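Side-chain contacts in DegV domain-containing protein spr0652 (Streptococcus pneumoniae, PDB 6CNG), which binds linoleic acid and probably other long-chain fatty acids, which it probably presents to a fatty acid kinase, with a possible role in lipid transport or metabolism: residues K258-L263 against G292-G297; L179-K184 against Q233-E238; E144-V149 against V250-N255; E265-T270 against A274-L279. One frame throughout, in Å; residues are numbered along the deposited sequence.

Contact 1 of 4, residues K258-L263 against G292-G297; sequences KCCQQL and GGLLMG. With EIC (linoleic acid), chain C.
L263 of helix 257-270 and M296 of strand 294-300 reach for each other tip to tip, with methyl CD2 of L263 4.1 Å from the sulfur SD of M296. Both side chains start out with CG anti to the backbone N (chi1 -179° in L263, 168° in M296), and the methionine then bends only at its last torsion, at the thioether. One turn earlier on the helix, C260 meets the neighbouring inward residue of the strand: its SG lies 3.7 Å from CD1 of L294. The two methyls of L294 divide the helix between them, since CD2 faces the L263 methyl CD2 at a looser 4.4 Å. No hydrogen bond links the segments; the contact is wholly apolar and buried. The helix axis runs 10.8 Å from that of the strand, at 33° to it, and M251 of the next strand also packs on C260 and L294. L295, between L294 and M296, serves the other face of the sheet, where its CD2 comes within 3.5 Å of C13 of linoleic acid. Just before L294, G292 and G293 lie opposite R254 in a G1 beta bulge. A helix packed along a mixed sheet is an alpha/beta arrangement, and in this DegV-family domain the central strand separates the helix layer from the fatty-acid pocket.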
# COMPACT_ATOMS: atom_id res chain seq x y z
N LYS A 258 6.46 3.64 17.77
CA LYS A 258 7.49 3.16 18.67
C LYS A 258 7.98 1.78 18.24
O LYS A 258 9.18 1.50 18.30
CB LYS A 258 7.01 3.14 20.12
CG LYS A 258 8.11 2.96 21.17
CD LYS A 258 9.16 4.06 21.06
CE LYS A 258 9.98 4.18 22.30
NZ LYS A 258 10.44 5.58 22.42
N CYS A 259 7.06 0.91 17.79
CA CYS A 259 7.47 -0.41 17.33
C CYS A 259 8.24 -0.30 16.03
O CYS A 259 9.15 -1.10 15.77
CB CYS A 259 6.27 -1.34 17.19
SG CYS A 259 5.73 -2.04 18.77
N CYS A 260 7.93 0.72 15.24
CA CYS A 260 8.67 0.96 14.02
C CYS A 260 10.07 1.51 14.28
O CYS A 260 11.00 1.14 13.58
CB CYS A 260 7.89 1.90 13.11
SG CYS A 260 6.45 1.15 12.37
N GLN A 261 10.25 2.40 15.27
CA GLN A 261 11.60 2.88 15.58
C GLN A 261 12.46 1.76 16.15
O GLN A 261 13.66 1.70 15.85
CB GLN A 261 11.56 4.13 16.46
CG GLN A 261 12.95 4.66 16.94
CD GLN A 261 13.96 5.10 15.82
OE1 GLN A 261 13.59 5.27 14.66
NE2 GLN A 261 15.22 5.27 16.19
N GLN A 262 11.90 0.85 16.94
CA GLN A 262 12.71 -0.19 17.55
C GLN A 262 13.09 -1.26 16.54
O GLN A 262 14.18 -1.83 16.62
CB GLN A 262 11.97 -0.84 18.72
CG GLN A 262 11.61 0.14 19.88
CD GLN A 262 12.56 0.08 21.08
OE1 GLN A 262 13.44 -0.78 21.14
NE2 GLN A 262 12.38 0.99 22.03
N LEU A 263 12.18 -1.55 15.60
CA LEU A 263 12.51 -2.44 14.49
C LEU A 263 13.55 -1.81 13.58
O LEU A 263 14.51 -2.48 13.17
CB LEU A 263 11.23 -2.79 13.72
CG LEU A 263 11.29 -3.73 12.52
CD1 LEU A 263 11.86 -5.07 12.89
CD2 LEU A 263 9.93 -3.90 11.95
N GLY A 292 -2.36 0.16 15.81
CA GLY A 292 -1.17 -0.61 16.04
C GLY A 292 -0.65 -1.34 14.82
O GLY A 292 0.32 -2.08 14.94
N GLY A 293 -1.27 -1.16 13.67
CA GLY A 293 -0.92 -1.94 12.51
C GLY A 293 0.31 -1.42 11.80
O GLY A 293 0.70 -0.26 11.90
N LEU A 294 0.94 -2.33 11.06
CA LEU A 294 2.13 -2.03 10.29
C LEU A 294 2.08 -2.76 8.96
O LEU A 294 1.78 -3.95 8.93
CB LEU A 294 3.35 -2.51 11.04
CG LEU A 294 4.64 -2.56 10.22
CD1 LEU A 294 5.13 -1.18 9.86
CD2 LEU A 294 5.70 -3.31 10.98
N LEU A 295 2.37 -2.03 7.89
CA LEU A 295 2.50 -2.60 6.55
C LEU A 295 3.86 -2.17 6.02
O LEU A 295 4.03 -1.05 5.54
CB LEU A 295 1.44 -2.08 5.60
CG LEU A 295 -0.03 -2.30 5.85
CD1 LEU A 295 -0.68 -2.68 4.51
CD2 LEU A 295 -0.27 -3.35 6.94
N MET A 296 4.81 -3.09 6.05
CA MET A 296 6.18 -2.78 5.72
C MET A 296 6.52 -3.32 4.33
O MET A 296 6.49 -4.53 4.12
CB MET A 296 7.05 -3.44 6.78
CG MET A 296 8.46 -3.48 6.47
SD MET A 296 9.45 -3.88 7.91
CE MET A 296 9.00 -5.61 8.18
N GLY A 297 6.83 -2.43 3.41
CA GLY A 297 7.38 -2.82 2.13
C GLY A 297 8.90 -2.82 2.17
O GLY A 297 9.51 -2.03 2.87
C1 EIC C . -12.19 -1.79 -1.48
C2 EIC C . -10.82 -1.73 -0.81
C3 EIC C . -10.44 -3.00 -0.08
C4 EIC C . -8.98 -3.01 0.30
C5 EIC C . -8.57 -4.31 0.95
C6 EIC C . -7.07 -4.37 1.23
C7 EIC C . -6.64 -3.53 2.44
C8 EIC C . -5.13 -3.49 2.57
C9 EIC C . -4.78 -2.55 3.69
C10 EIC C . -4.54 -2.99 4.91
C11 EIC C . -4.62 -4.46 5.28
C12 EIC C . -3.36 -4.74 6.08
C13 EIC C . -2.53 -5.74 5.85
C14 EIC C . -2.77 -6.76 4.76
C15 EIC C . -2.20 -6.30 3.42
C16 EIC C . -2.44 -7.37 2.37
C17 EIC C . -2.05 -6.90 1.00
C18 EIC C . -2.35 -7.99 -0.01
O1 EIC C . -12.30 -2.01 -2.72
O2 EIC C . -13.21 -1.62 -0.78

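Contact 2 of 4, residues L179-K184 against Q233-E238; sequences LFVLAK and QAAYDE. With EIC (linoleic acid), chain C; ACT (acetate ion), chain I.
Van der Waals packing, mostly apolar, carries the contact between L179 and V181 of strand 176-182 and A235 and E238 of helix 228-242. L179 presses its branched end on the aliphatic root of E238, the two side chains crossing at about a right angle: CD1 of L179 lies 3.6 Å from CB of E238, and CD2 is almost as near. The same CD1 of L179 rests 3.8 Å from the carbonyl O of A235. V181 adds a light touch, its CG2 4.4 Å from CB of A235.

The polar ends turn to other partners. E238 bends at chi2 (-60°), which turns its carboxylate away from the strand, and OE2 accepts a hydrogen bond from Q223. Along the helix, NE2 of Q233 donates to OD1 of D237 at 3.0 Å; the carboxylate oxygen lies in the amide plane but is approached from 35° outside its own.

Ligand contacts belong to the strand's other face. C14 of linoleic acid sits 3.6 Å above the F180 ring, offset toward the rim, while CD1 of L182 is 3.9 Å from C13. Helix and strand run nearly antiparallel, at 168°, in an alpha/beta fold where helix 228-242 covers one sheet face while F180 and L182, on the other, line the fatty-acid pocket.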
# COMPACT_ATOMS: atom_id res chain seq x y z
N LEU A 179 5.56 -7.34 4.41
CA LEU A 179 5.25 -7.99 5.66
C LEU A 179 4.33 -7.06 6.44
O LEU A 179 4.52 -5.84 6.40
CB LEU A 179 6.50 -8.22 6.49
CG LEU A 179 7.27 -9.54 6.39
CD1 LEU A 179 8.65 -9.40 7.01
CD2 LEU A 179 6.54 -10.64 7.12
N PHE A 180 3.35 -7.61 7.12
CA PHE A 180 2.48 -6.82 7.97
C PHE A 180 2.43 -7.42 9.36
O PHE A 180 2.65 -8.61 9.55
CB PHE A 180 1.08 -6.65 7.38
CG PHE A 180 0.40 -7.93 7.04
CD1 PHE A 180 -0.19 -8.69 8.02
CD2 PHE A 180 0.33 -8.35 5.73
CE1 PHE A 180 -0.82 -9.83 7.70
CE2 PHE A 180 -0.30 -9.51 5.41
CZ PHE A 180 -0.87 -10.26 6.38
N VAL A 181 2.18 -6.56 10.33
CA VAL A 181 1.81 -7.00 11.67
C VAL A 181 0.54 -6.28 12.08
O VAL A 181 0.51 -5.05 12.17
CB VAL A 181 2.89 -6.71 12.71
CG1 VAL A 181 2.43 -7.24 14.04
CG2 VAL A 181 4.18 -7.31 12.25
N LEU A 182 -0.47 -7.06 12.39
CA LEU A 182 -1.75 -6.52 12.75
C LEU A 182 -2.14 -7.00 14.13
O LEU A 182 -2.19 -8.20 14.40
CB LEU A 182 -2.79 -6.94 11.71
CG LEU A 182 -2.39 -6.79 10.26
CD1 LEU A 182 -3.51 -7.24 9.36
CD2 LEU A 182 -2.03 -5.37 9.95
N ALA A 183 -2.47 -6.05 15.00
CA ALA A 183 -3.06 -6.34 16.29
C ALA A 183 -4.57 -6.55 16.20
O ALA A 183 -5.15 -7.19 17.07
CB ALA A 183 -2.77 -5.18 17.21
N LYS A 184 -5.21 -6.03 15.17
CA LYS A 184 -6.62 -6.25 14.99
C LYS A 184 -6.87 -6.46 13.52
O LYS A 184 -6.22 -5.85 12.68
CB LYS A 184 -7.42 -5.05 15.43
CG LYS A 184 -7.62 -5.00 16.92
CD LYS A 184 -7.96 -3.65 17.43
CE LYS A 184 -8.80 -3.76 18.70
NZ LYS A 184 -8.48 -4.98 19.49
N GLN A 233 10.57 -9.04 17.00
CA GLN A 233 11.46 -10.14 16.67
C GLN A 233 10.94 -10.93 15.47
O GLN A 233 11.72 -11.26 14.57
CB GLN A 233 11.63 -11.05 17.89
CG GLN A 233 12.70 -12.15 17.73
CD GLN A 233 14.13 -11.63 17.67
OE1 GLN A 233 14.61 -10.93 18.58
NE2 GLN A 233 14.84 -12.02 16.61
N ALA A 234 9.64 -11.21 15.43
CA ALA A 234 9.08 -11.99 14.33
C ALA A 234 9.24 -11.25 13.02
O ALA A 234 9.58 -11.84 12.00
CB ALA A 234 7.60 -12.26 14.58
N ALA A 235 8.97 -9.95 13.03
CA ALA A 235 9.08 -9.14 11.82
C ALA A 235 10.52 -9.06 11.34
O ALA A 235 10.79 -9.09 10.15
CB ALA A 235 8.52 -7.76 12.11
N TYR A 236 11.47 -8.93 12.26
CA TYR A 236 12.88 -8.95 11.89
C TYR A 236 13.27 -10.31 11.34
O TYR A 236 13.92 -10.39 10.30
CB TYR A 236 13.69 -8.64 13.14
CG TYR A 236 15.18 -8.80 13.05
CD1 TYR A 236 15.98 -7.74 12.72
CD2 TYR A 236 15.79 -10.00 13.35
CE1 TYR A 236 17.35 -7.87 12.65
CE2 TYR A 236 17.16 -10.14 13.29
CZ TYR A 236 17.93 -9.06 12.93
OH TYR A 236 19.29 -9.13 12.87
N ASP A 237 12.89 -11.38 12.02
CA ASP A 237 13.22 -12.72 11.54
C ASP A 237 12.62 -12.96 10.17
O ASP A 237 13.28 -13.49 9.28
CB ASP A 237 12.68 -13.76 12.51
CG ASP A 237 13.41 -13.77 13.84
OD1 ASP A 237 14.56 -13.33 13.91
OD2 ASP A 237 12.84 -14.26 14.83
N GLU A 238 11.38 -12.58 9.97
CA GLU A 238 10.76 -12.83 8.68
C GLU A 238 11.44 -12.02 7.59
O GLU A 238 11.53 -12.46 6.45
CB GLU A 238 9.26 -12.53 8.69
CG GLU A 238 8.39 -13.42 9.63
CD GLU A 238 8.43 -14.93 9.35
OE1 GLU A 238 8.62 -15.35 8.18
OE2 GLU A 238 8.28 -15.68 10.32
C1 EIC C . -12.19 -1.79 -1.48
C2 EIC C . -10.82 -1.73 -0.81
C3 EIC C . -10.44 -3.00 -0.08
C4 EIC C . -8.98 -3.01 0.30
C5 EIC C . -8.57 -4.31 0.95
C6 EIC C . -7.07 -4.37 1.23
C7 EIC C . -6.64 -3.53 2.44
C8 EIC C . -5.13 -3.49 2.57
C9 EIC C . -4.78 -2.55 3.69
C10 EIC C . -4.54 -2.99 4.91
C11 EIC C . -4.62 -4.46 5.28
C12 EIC C . -3.36 -4.74 6.08
C13 EIC C . -2.53 -5.74 5.85
C14 EIC C . -2.77 -6.76 4.76
C15 EIC C . -2.20 -6.30 3.42
C16 EIC C . -2.44 -7.37 2.37
C17 EIC C . -2.05 -6.90 1.00
C18 EIC C . -2.35 -7.99 -0.01
O1 EIC C . -12.30 -2.01 -2.72
O2 EIC C . -13.21 -1.62 -0.78
C ACT I . -12.32 -6.71 18.56
O ACT I . -12.97 -7.33 17.67
OXT ACT I . -11.17 -6.18 18.47
CH3 ACT I . -13.07 -6.61 19.95

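Contact 3 of 4, residues E144-V149 against V250-N255; sequences EVDLLV and VMAQRN. With NA (sodium ion), chain D.
Helix 143-157 crosses strand 247-253 at 134°, so the two run obliquely antiparallel, with 8.2 Å between the axes of the short segments. The backbones come nearest at L147 and V250, whose CA atoms are 6.7 Å apart. V250 is the hub, and its two methyls take different partners. V250 CG2 meets CD2 of L147 at 3.4 Å, closer than two methyl carbons normally pack, the side chains passing one another in opposed directions. V250 CG1, set anti to the backbone N (chi1 177°), instead lies 3.7 Å from OD2 of D146, whose side chain runs at about a right angle to that of V250. A252, the next inward residue of the strand, has its CB 4.4 Å from OD2 of D146. The other carboxylate oxygen of D146, OD1, accepts a hydrogen bond from the backbone N of D32, while L279 of strand 275-280 packs beside D146 and V250. E144 points away from the strand; its extended chain brings OE2 to the sodium ion at 2.7 Å, and Q173 and T176 complete the protein ligands through their carbonyl oxygens. The helix side facing the strand thus carries L147 and D146. A buried carboxylate with methyls along one oxygen and a backbone N-H at the other is consistent with D146 tying the helix to the loop at D32; toward the strand the contact is van der Waals packing without a hydrogen bond.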
# COMPACT_ATOMS: atom_id res chain seq x y z
N GLU A 144 4.77 -1.41 0.28
CA GLU A 144 5.27 -1.95 -0.97
C GLU A 144 4.81 -1.13 -2.16
O GLU A 144 5.58 -0.89 -3.09
CB GLU A 144 4.87 -3.42 -1.14
CG GLU A 144 5.76 -4.08 -2.14
CD GLU A 144 5.31 -5.44 -2.61
OE1 GLU A 144 4.47 -6.06 -1.94
OE2 GLU A 144 5.81 -5.90 -3.66
N VAL A 145 3.56 -0.69 -2.15
CA VAL A 145 3.09 0.23 -3.17
C VAL A 145 3.89 1.52 -3.11
O VAL A 145 4.24 2.11 -4.13
CB VAL A 145 1.59 0.49 -3.01
CG1 VAL A 145 1.15 1.56 -3.92
CG2 VAL A 145 0.80 -0.77 -3.30
N ASP A 146 4.18 1.99 -1.91
CA ASP A 146 4.99 3.19 -1.79
C ASP A 146 6.34 3.02 -2.47
O ASP A 146 6.79 3.91 -3.19
CB ASP A 146 5.13 3.50 -0.32
CG ASP A 146 3.78 3.70 0.36
OD1 ASP A 146 2.80 3.98 -0.34
OD2 ASP A 146 3.68 3.58 1.60
N LEU A 147 7.01 1.89 -2.23
CA LEU A 147 8.28 1.63 -2.89
C LEU A 147 8.14 1.63 -4.40
O LEU A 147 9.01 2.13 -5.12
CB LEU A 147 8.80 0.29 -2.45
CG LEU A 147 9.50 0.23 -1.09
CD1 LEU A 147 9.90 -1.19 -0.79
CD2 LEU A 147 10.69 1.17 -1.04
N LEU A 148 7.07 1.04 -4.90
CA LEU A 148 6.90 0.99 -6.35
C LEU A 148 6.77 2.38 -6.92
O LEU A 148 7.31 2.68 -7.98
CB LEU A 148 5.66 0.21 -6.71
CG LEU A 148 5.65 -1.27 -6.38
CD1 LEU A 148 4.35 -1.85 -6.84
CD2 LEU A 148 6.78 -1.97 -7.04
N VAL A 149 6.04 3.23 -6.24
CA VAL A 149 5.86 4.59 -6.72
C VAL A 149 7.16 5.37 -6.65
O VAL A 149 7.51 6.11 -7.57
CB VAL A 149 4.72 5.23 -5.92
CG1 VAL A 149 4.86 6.69 -5.88
CG2 VAL A 149 3.42 4.82 -6.55
N VAL A 250 10.00 0.67 3.49
CA VAL A 250 8.95 1.66 3.79
C VAL A 250 7.99 1.02 4.79
O VAL A 250 7.31 0.04 4.47
CB VAL A 250 8.20 2.10 2.54
CG1 VAL A 250 7.12 3.03 2.92
CG2 VAL A 250 9.15 2.77 1.60
N MET A 251 7.95 1.55 6.00
CA MET A 251 7.03 1.09 7.04
C MET A 251 5.85 2.05 7.12
O MET A 251 5.97 3.14 7.68
CB MET A 251 7.74 1.06 8.39
CG MET A 251 8.92 0.14 8.52
SD MET A 251 9.68 0.23 10.15
CE MET A 251 11.11 -0.78 9.95
N ALA A 252 4.71 1.65 6.58
CA ALA A 252 3.45 2.35 6.79
C ALA A 252 2.80 1.85 8.06
O ALA A 252 2.53 0.66 8.20
CB ALA A 252 2.54 2.11 5.59
N GLN A 253 2.51 2.75 8.99
CA GLN A 253 2.03 2.36 10.30
C GLN A 253 0.87 3.23 10.77
O GLN A 253 0.74 4.39 10.36
CB GLN A 253 3.15 2.41 11.34
CG GLN A 253 3.90 3.70 11.40
CD GLN A 253 3.20 4.74 12.24
OE1 GLN A 253 2.56 4.41 13.21
NE2 GLN A 253 3.35 6.00 11.88
N ARG A 254 0.03 2.64 11.62
CA ARG A 254 -1.09 3.32 12.28
C ARG A 254 -0.83 3.31 13.77
O ARG A 254 -1.05 2.30 14.43
CB ARG A 254 -2.41 2.64 11.97
CG ARG A 254 -3.59 3.28 12.64
CD ARG A 254 -3.74 4.73 12.27
NE ARG A 254 -4.77 5.38 13.05
CZ ARG A 254 -4.97 6.69 13.06
NH1 ARG A 254 -4.23 7.49 12.31
NH2 ARG A 254 -5.91 7.18 13.83
N ASN A 255 -0.39 4.43 14.30
CA ASN A 255 -0.13 4.55 15.73
C ASN A 255 0.78 3.43 16.21
O ASN A 255 0.54 2.78 17.21
CB ASN A 255 -1.43 4.60 16.53
CG ASN A 255 -2.02 6.00 16.64
OD1 ASN A 255 -1.30 6.97 16.79
ND2 ASN A 255 -3.33 6.09 16.55
NA NA D . 6.29 -8.12 -5.08
O HOH W 1 4.24 -7.99 -6.02

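Contact 4 of 4, residues E265-T270 against A274-L279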
# COMPACT_ATOMS: atom_id res chain seq x y z
N GLU A 265 15.90 0.46 14.27
CA GLU A 265 17.22 0.38 14.88
C GLU A 265 17.81 -1.01 14.73
O GLU A 265 18.95 -1.15 14.30
CB GLU A 265 17.16 0.83 16.34
CG GLU A 265 17.09 2.35 16.52
CD GLU A 265 18.34 3.10 16.02
OE1 GLU A 265 18.22 4.27 15.60
OE2 GLU A 265 19.45 2.52 16.05
N ARG A 266 17.04 -2.06 15.06
CA ARG A 266 17.54 -3.43 14.95
C ARG A 266 18.01 -3.74 13.54
O ARG A 266 19.03 -4.39 13.34
CB ARG A 266 16.43 -4.43 15.29
CG ARG A 266 16.57 -5.12 16.60
CD ARG A 266 16.28 -6.61 16.51
NE ARG A 266 17.50 -7.37 16.23
CZ ARG A 266 17.62 -8.68 16.40
NH1 ARG A 266 16.58 -9.38 16.87
NH2 ARG A 266 18.78 -9.29 16.13
N ILE A 267 17.23 -3.32 12.55
CA ILE A 267 17.61 -3.55 11.18
C ILE A 267 18.85 -2.78 10.82
O ILE A 267 19.73 -3.28 10.10
CB ILE A 267 16.45 -3.15 10.25
CG1 ILE A 267 15.28 -4.07 10.52
CG2 ILE A 267 16.92 -3.21 8.81
CD1 ILE A 267 13.95 -3.62 9.85
N ARG A 268 18.97 -1.54 11.32
CA ARG A 268 20.14 -0.75 11.02
C ARG A 268 21.35 -1.27 11.76
O ARG A 268 22.47 -1.15 11.27
CB ARG A 268 19.94 0.71 11.38
CG ARG A 268 19.05 1.45 10.40
CD ARG A 268 19.05 2.97 10.61
NE ARG A 268 17.97 3.39 11.47
CZ ARG A 268 18.12 3.76 12.74
NH1 ARG A 268 19.32 3.78 13.31
NH2 ARG A 268 17.04 4.13 13.42
N GLU A 269 21.14 -1.84 12.94
CA GLU A 269 22.24 -2.46 13.65
C GLU A 269 22.80 -3.63 12.86
O GLU A 269 24.02 -3.79 12.77
CB GLU A 269 21.77 -2.86 15.04
CG GLU A 269 21.64 -1.65 15.92
CD GLU A 269 20.87 -1.89 17.18
OE1 GLU A 269 20.34 -2.98 17.40
OE2 GLU A 269 20.75 -0.95 17.97
N THR A 270 21.92 -4.43 12.25
CA THR A 270 22.35 -5.58 11.47
C THR A 270 22.82 -5.20 10.07
O THR A 270 23.77 -5.79 9.55
CB THR A 270 21.21 -6.59 11.36
OG1 THR A 270 20.77 -6.98 12.66
CG2 THR A 270 21.69 -7.78 10.65
N ALA A 274 20.94 0.38 5.63
CA ALA A 274 19.52 0.33 5.34
C ALA A 274 18.95 1.73 5.18
O ALA A 274 19.29 2.65 5.93
CB ALA A 274 18.77 -0.41 6.45
N ASP A 275 18.06 1.86 4.21
CA ASP A 275 17.42 3.11 3.86
C ASP A 275 15.96 2.89 4.23
O ASP A 275 15.20 2.27 3.48
CB ASP A 275 17.63 3.40 2.38
CG ASP A 275 16.86 4.63 1.88
OD1 ASP A 275 16.19 5.30 2.69
OD2 ASP A 275 16.95 4.92 0.66
N ILE A 276 15.59 3.35 5.40
CA ILE A 276 14.26 3.10 5.94
C ILE A 276 13.51 4.42 6.05
O ILE A 276 14.07 5.43 6.49
CB ILE A 276 14.38 2.45 7.33
CG1 ILE A 276 15.23 1.19 7.25
CG2 ILE A 276 13.00 2.14 7.91
CD1 ILE A 276 15.53 0.62 8.60
N LYS A 277 12.24 4.38 5.62
CA LYS A 277 11.26 5.44 5.81
C LYS A 277 10.10 4.91 6.65
O LYS A 277 9.73 3.74 6.54
CB LYS A 277 10.71 5.93 4.46
CG LYS A 277 11.75 6.37 3.43
CD LYS A 277 11.13 6.46 2.00
CE LYS A 277 12.18 6.38 0.87
NZ LYS A 277 13.00 5.11 0.82
N ILE A 278 9.53 5.76 7.49
CA ILE A 278 8.34 5.42 8.27
C ILE A 278 7.27 6.43 7.86
O ILE A 278 7.50 7.65 7.94
CB ILE A 278 8.61 5.47 9.78
CG1 ILE A 278 9.87 4.68 10.13
CG2 ILE A 278 7.42 4.97 10.56
CD1 ILE A 278 10.34 4.89 11.57
N LEU A 279 6.13 5.93 7.37
CA LEU A 279 5.05 6.79 6.90
C LEU A 279 3.76 6.48 7.63
O LEU A 279 3.49 5.32 7.96
CB LEU A 279 4.76 6.60 5.40
CG LEU A 279 5.90 6.87 4.44
CD1 LEU A 279 5.42 6.54 3.06
CD2 LEU A 279 6.31 8.31 4.55
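I276 of strand 275-280 pushes its terminal methyl CD1 between two residues of helix 257-270, lying 4.0 Å from CG of R268 and 4.1 Å from CG2 of I267. With CG1 anti to the carbonyl carbon (chi1 -55°) and an extended chi2 of 172°, the isoleucine stretches its longer branch toward the helix, and it crosses both partners obliquely. I267 has the same first-torsion setting but contributes its shorter branch: CG2 meets the I276 methyl and, also at 4.1 Å, CB of A274. A274 sits just ahead of the strand, its CA 5.8 Å from that of R268, and closes the end of the patch beside Y244.

R268 plays two parts. Its CG joins the apolar group, whereas a bend at chi3 (-93°) folds the guanidinium back along its own helix, where one face lies over CA of E265. There it forms a salt bridge with OE1 of E265, modelled too short to be trusted in detail, and NE reaches S264.

The strand follows its helix after a four-residue loop, completing the beta-alpha-beta unit of strands 247-253 and 275-280. The arginine's charge is probably met within the helix by E265, consistent with its aliphatic root lying against I276 at the partly exposed margin; the segments meet through apolar carbons, with no hydrogen bond between them.

How the contacts relate
All four contacts pack helices on one mixed sheet. Contacts 1, 2 and 3 are buried, whereas contact 4 lies on the outermost strand 275-280 and is partly open, which suits its arginine and salt bridge. Contacts 1 and 4 share helix 257-270; contact 2 adds helix 228-242, joined to it by the Y236 OH and T270 OG1 hydrogen bond. Contact 3 brings helix 143-157 to the opposite face of the sheet. Strand pairing connects them: M296 N reaches L179 O between contacts 1 and 2, and L295 N reaches A252 O between contacts 1 and 3. Linoleic acid touches contacts 1 and 2, and sodium contact 3.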